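Local coordinates for polycomb protein Sfmbt (Drosophila melanogaster, PDB 5J8Y) that takes part, as a PhoRC subunit, in bringing PRC1 to Polycomb response elements, and pairs through its SAM domain with that of Scm, at residues 38-42 with 66-70. Residues are numbered along the deposited sequence; the frame is centred on the assembly and turned at random.
Sequences KRLLQ and IAQLK
Ile66 meets Leu40 through the far end of its side chain: its CD1 lies 3.8 Å from Leu40 CD1, and the two branched chains meet at a slant. CG1 of Ile66, anti to its own carbonyl carbon (chi1 -65°), carries CD1 across to Leu40. One turn on, Leu69 shares a single methyl between two leucines, CD2 standing 4.0 Å from Leu40 CD2 and 3.9 Å from Leu41 CD2; Leu41 runs nearly perpendicular to it. Lys70 closes the row at the more exposed margin. Extended beyond CG, it runs alongside Leu41 but pointing the opposite way, CE packing 4.0 Å from Leu41 CB, so that the aliphatic stem continues the apolar surface and the ammonium ends on a backbone acceptor. Its NZ donates to Leu41 O at 3.0 Å, from above the carbonyl plane, with a C=O...N angle of 128°. The example illustrates how an all-helical SAM domain ties the long C-terminal helix 56-71 to segment 38-42, which carries part of the short helix 37-40. Trp9 and Pro6 from the N-terminal loop extend the leucine cluster, while Ile48 of helix 45-51 packs against Ile66.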
ATOM      1  N   LYS C  38      -3.473 -16.245 -13.641  1.00 32.39           N
ATOM      2  CA  LYS C  38      -2.092 -16.660 -13.752  1.00 33.21           C
ATOM      3  C   LYS C  38      -1.135 -15.503 -13.580  1.00 35.07           C
ATOM      4  O   LYS C  38      -0.223 -15.539 -12.807  1.00 34.66           O
ATOM      5  CB  LYS C  38      -1.862 -17.296 -15.128  1.00 38.74           C
ATOM      6  CG  LYS C  38      -0.450 -17.508 -15.569  1.00 42.42           C
ATOM      7  CD  LYS C  38      -0.385 -18.670 -16.545  1.00 46.02           C
ATOM      8  CE  LYS C  38       1.050 -19.015 -16.845  1.00 53.83           C
ATOM      9  NZ  LYS C  38       1.702 -19.932 -15.902  1.00 50.97           N
ATOM     10  N   ARG C  39      -1.361 -14.432 -14.316  1.00 35.11           N
ATOM     11  CA  ARG C  39      -0.526 -13.272 -14.213  1.00 35.65           C
ATOM     12  C   ARG C  39      -0.693 -12.610 -12.859  1.00 34.12           C
ATOM     13  O   ARG C  39       0.247 -12.082 -12.313  1.00 34.60           O
ATOM     14  CB  ARG C  39      -0.773 -12.311 -15.334  1.00 35.86           C
ATOM     15  CG  ARG C  39       0.051 -11.058 -15.270  1.00 38.65           C
ATOM     16  CD  ARG C  39       1.559 -11.198 -15.364  1.00 40.75           C
ATOM     17  NE  ARG C  39       2.117  -9.864 -15.406  1.00 42.99           N
ATOM     18  CZ  ARG C  39       3.354  -9.514 -15.153  1.00 46.36           C
ATOM     19  NH1 ARG C  39       4.289 -10.387 -14.866  1.00 49.75           N
ATOM     20  NH2 ARG C  39       3.647  -8.243 -15.183  1.00 48.41           N
ATOM     21  N   LEU C  40      -1.872 -12.656 -12.315  1.00 30.76           N
ATOM     22  CA  LEU C  40      -2.119 -12.089 -11.021  1.00 31.16           C
ATOM     23  C   LEU C  40      -1.117 -12.592  -9.990  1.00 31.26           C
ATOM     24  O   LEU C  40      -0.365 -11.850  -9.418  1.00 28.78           O
ATOM     25  CB  LEU C  40      -3.490 -12.459 -10.517  1.00 29.78           C
ATOM     26  CG  LEU C  40      -3.955 -11.745  -9.248  1.00 28.44           C
ATOM     27  CD1 LEU C  40      -4.067 -10.245  -9.371  1.00 28.02           C
ATOM     28  CD2 LEU C  40      -5.232 -12.320  -8.707  1.00 30.26           C
ATOM     29  N   LEU C  41      -1.147 -13.891  -9.812  1.00 30.95           N
ATOM     30  CA  LEU C  41      -0.306 -14.583  -8.865  1.00 30.39           C
ATOM     31  C   LEU C  41       1.171 -14.482  -9.143  1.00 30.66           C
ATOM     32  O   LEU C  41       1.942 -14.914  -8.355  1.00 31.73           O
ATOM     33  CB  LEU C  41      -0.706 -16.024  -8.762  1.00 30.47           C
ATOM     34  CG  LEU C  41      -2.143 -16.408  -8.599  1.00 28.91           C
ATOM     35  CD1 LEU C  41      -2.233 -17.878  -8.573  1.00 29.48           C
ATOM     36  CD2 LEU C  41      -2.791 -15.884  -7.350  1.00 31.28           C
ATOM     37  N   GLN C  42       1.553 -13.923 -10.268  1.00 31.28           N
ATOM     38  CA  GLN C  42       2.930 -13.763 -10.640  1.00 32.09           C
ATOM     39  C   GLN C  42       3.410 -12.408 -10.286  1.00 32.69           C
ATOM     40  O   GLN C  42       4.568 -12.191 -10.135  1.00 32.48           O
ATOM     41  CB  GLN C  42       3.114 -13.964 -12.152  1.00 34.93           C
ATOM     42  CG  GLN C  42       3.167 -15.419 -12.609  1.00 39.85           C
ATOM     43  CD  GLN C  42       3.269 -15.573 -14.126  1.00 45.01           C
ATOM     44  OE1 GLN C  42       2.487 -15.023 -14.880  1.00 44.08           O
ATOM     45  NE2 GLN C  42       4.235 -16.345 -14.563  1.00 50.98           N
ATOM     46  N   ILE C  66      -3.444  -9.903  -2.685  1.00 18.55           N
ATOM     47  CA  ILE C  66      -3.003 -11.058  -3.454  1.00 21.12           C
ATOM     48  C   ILE C  66      -2.336 -12.103  -2.505  1.00 22.13           C
ATOM     49  O   ILE C  66      -2.594 -13.265  -2.564  1.00 20.77           O
ATOM     50  CB  ILE C  66      -2.037 -10.669  -4.584  1.00 20.88           C
ATOM     51  CG1 ILE C  66      -2.692  -9.817  -5.638  1.00 22.09           C
ATOM     52  CG2 ILE C  66      -1.509 -11.874  -5.286  1.00 21.33           C
ATOM     53  CD1 ILE C  66      -1.733  -9.212  -6.611  1.00 23.50           C
ATOM     54  N   ALA C  67      -1.475 -11.597  -1.622  1.00 21.42           N
ATOM     55  CA  ALA C  67      -0.810 -12.416  -0.638  1.00 21.38           C
ATOM     56  C   ALA C  67      -1.852 -13.155   0.178  1.00 22.18           C
ATOM     57  O   ALA C  67      -1.707 -14.304   0.430  1.00 24.08           O
ATOM     58  CB  ALA C  67       0.097 -11.588   0.261  1.00 21.16           C
ATOM     59  N   GLN C  68      -2.906 -12.465   0.574  1.00 22.32           N
ATOM     60  CA  GLN C  68      -3.969 -13.072   1.353  1.00 22.60           C
ATOM     61  C   GLN C  68      -4.706 -14.102   0.507  1.00 25.52           C
ATOM     62  O   GLN C  68      -5.148 -15.123   0.990  1.00 28.66           O
ATOM     63  CB  GLN C  68      -4.942 -12.023   1.868  1.00 25.63           C
ATOM     64  CG  GLN C  68      -5.928 -12.518   2.918  1.00 28.55           C
ATOM     65  CD  GLN C  68      -5.316 -12.712   4.294  1.00 31.41           C
ATOM     66  OE1 GLN C  68      -4.145 -12.432   4.515  1.00 29.68           O
ATOM     67  NE2 GLN C  68      -6.123 -13.194   5.226  1.00 35.41           N
ATOM     68  N   LEU C  69      -4.794 -13.824  -0.775  1.00 24.69           N
ATOM     69  CA  LEU C  69      -5.454 -14.699  -1.667  1.00 24.41           C
ATOM     70  C   LEU C  69      -4.707 -16.002  -1.666  1.00 28.31           C
ATOM     71  O   LEU C  69      -5.256 -17.021  -1.512  1.00 28.67           O
ATOM     72  CB  LEU C  69      -5.478 -14.154  -3.066  1.00 24.18           C
ATOM     73  CG  LEU C  69      -6.079 -15.102  -4.104  1.00 28.68           C
ATOM     74  CD1 LEU C  69      -7.507 -15.502  -3.814  1.00 27.60           C
ATOM     75  CD2 LEU C  69      -5.915 -14.517  -5.475  1.00 28.12           C
ATOM     76  N   LYS C  70      -3.414 -15.902  -1.835  1.00 29.47           N
ATOM     77  CA  LYS C  70      -2.529 -17.031  -1.878  1.00 28.59           C
ATOM     78  C   LYS C  70      -2.528 -17.883  -0.630  1.00 32.33           C
ATOM     79  O   LYS C  70      -2.111 -18.982  -0.691  1.00 33.80           O
ATOM     80  CB  LYS C  70      -1.137 -16.580  -2.215  1.00 25.30           C
ATOM     81  CG  LYS C  70      -0.913 -16.158  -3.631  1.00 27.09           C
ATOM     82  CD  LYS C  70       0.371 -15.397  -3.766  1.00 27.28           C
ATOM     83  CE  LYS C  70       0.705 -15.067  -5.184  1.00 28.48           C
ATOM     84  NZ  LYS C  70       2.008 -14.411  -5.378  1.00 28.72           N
TER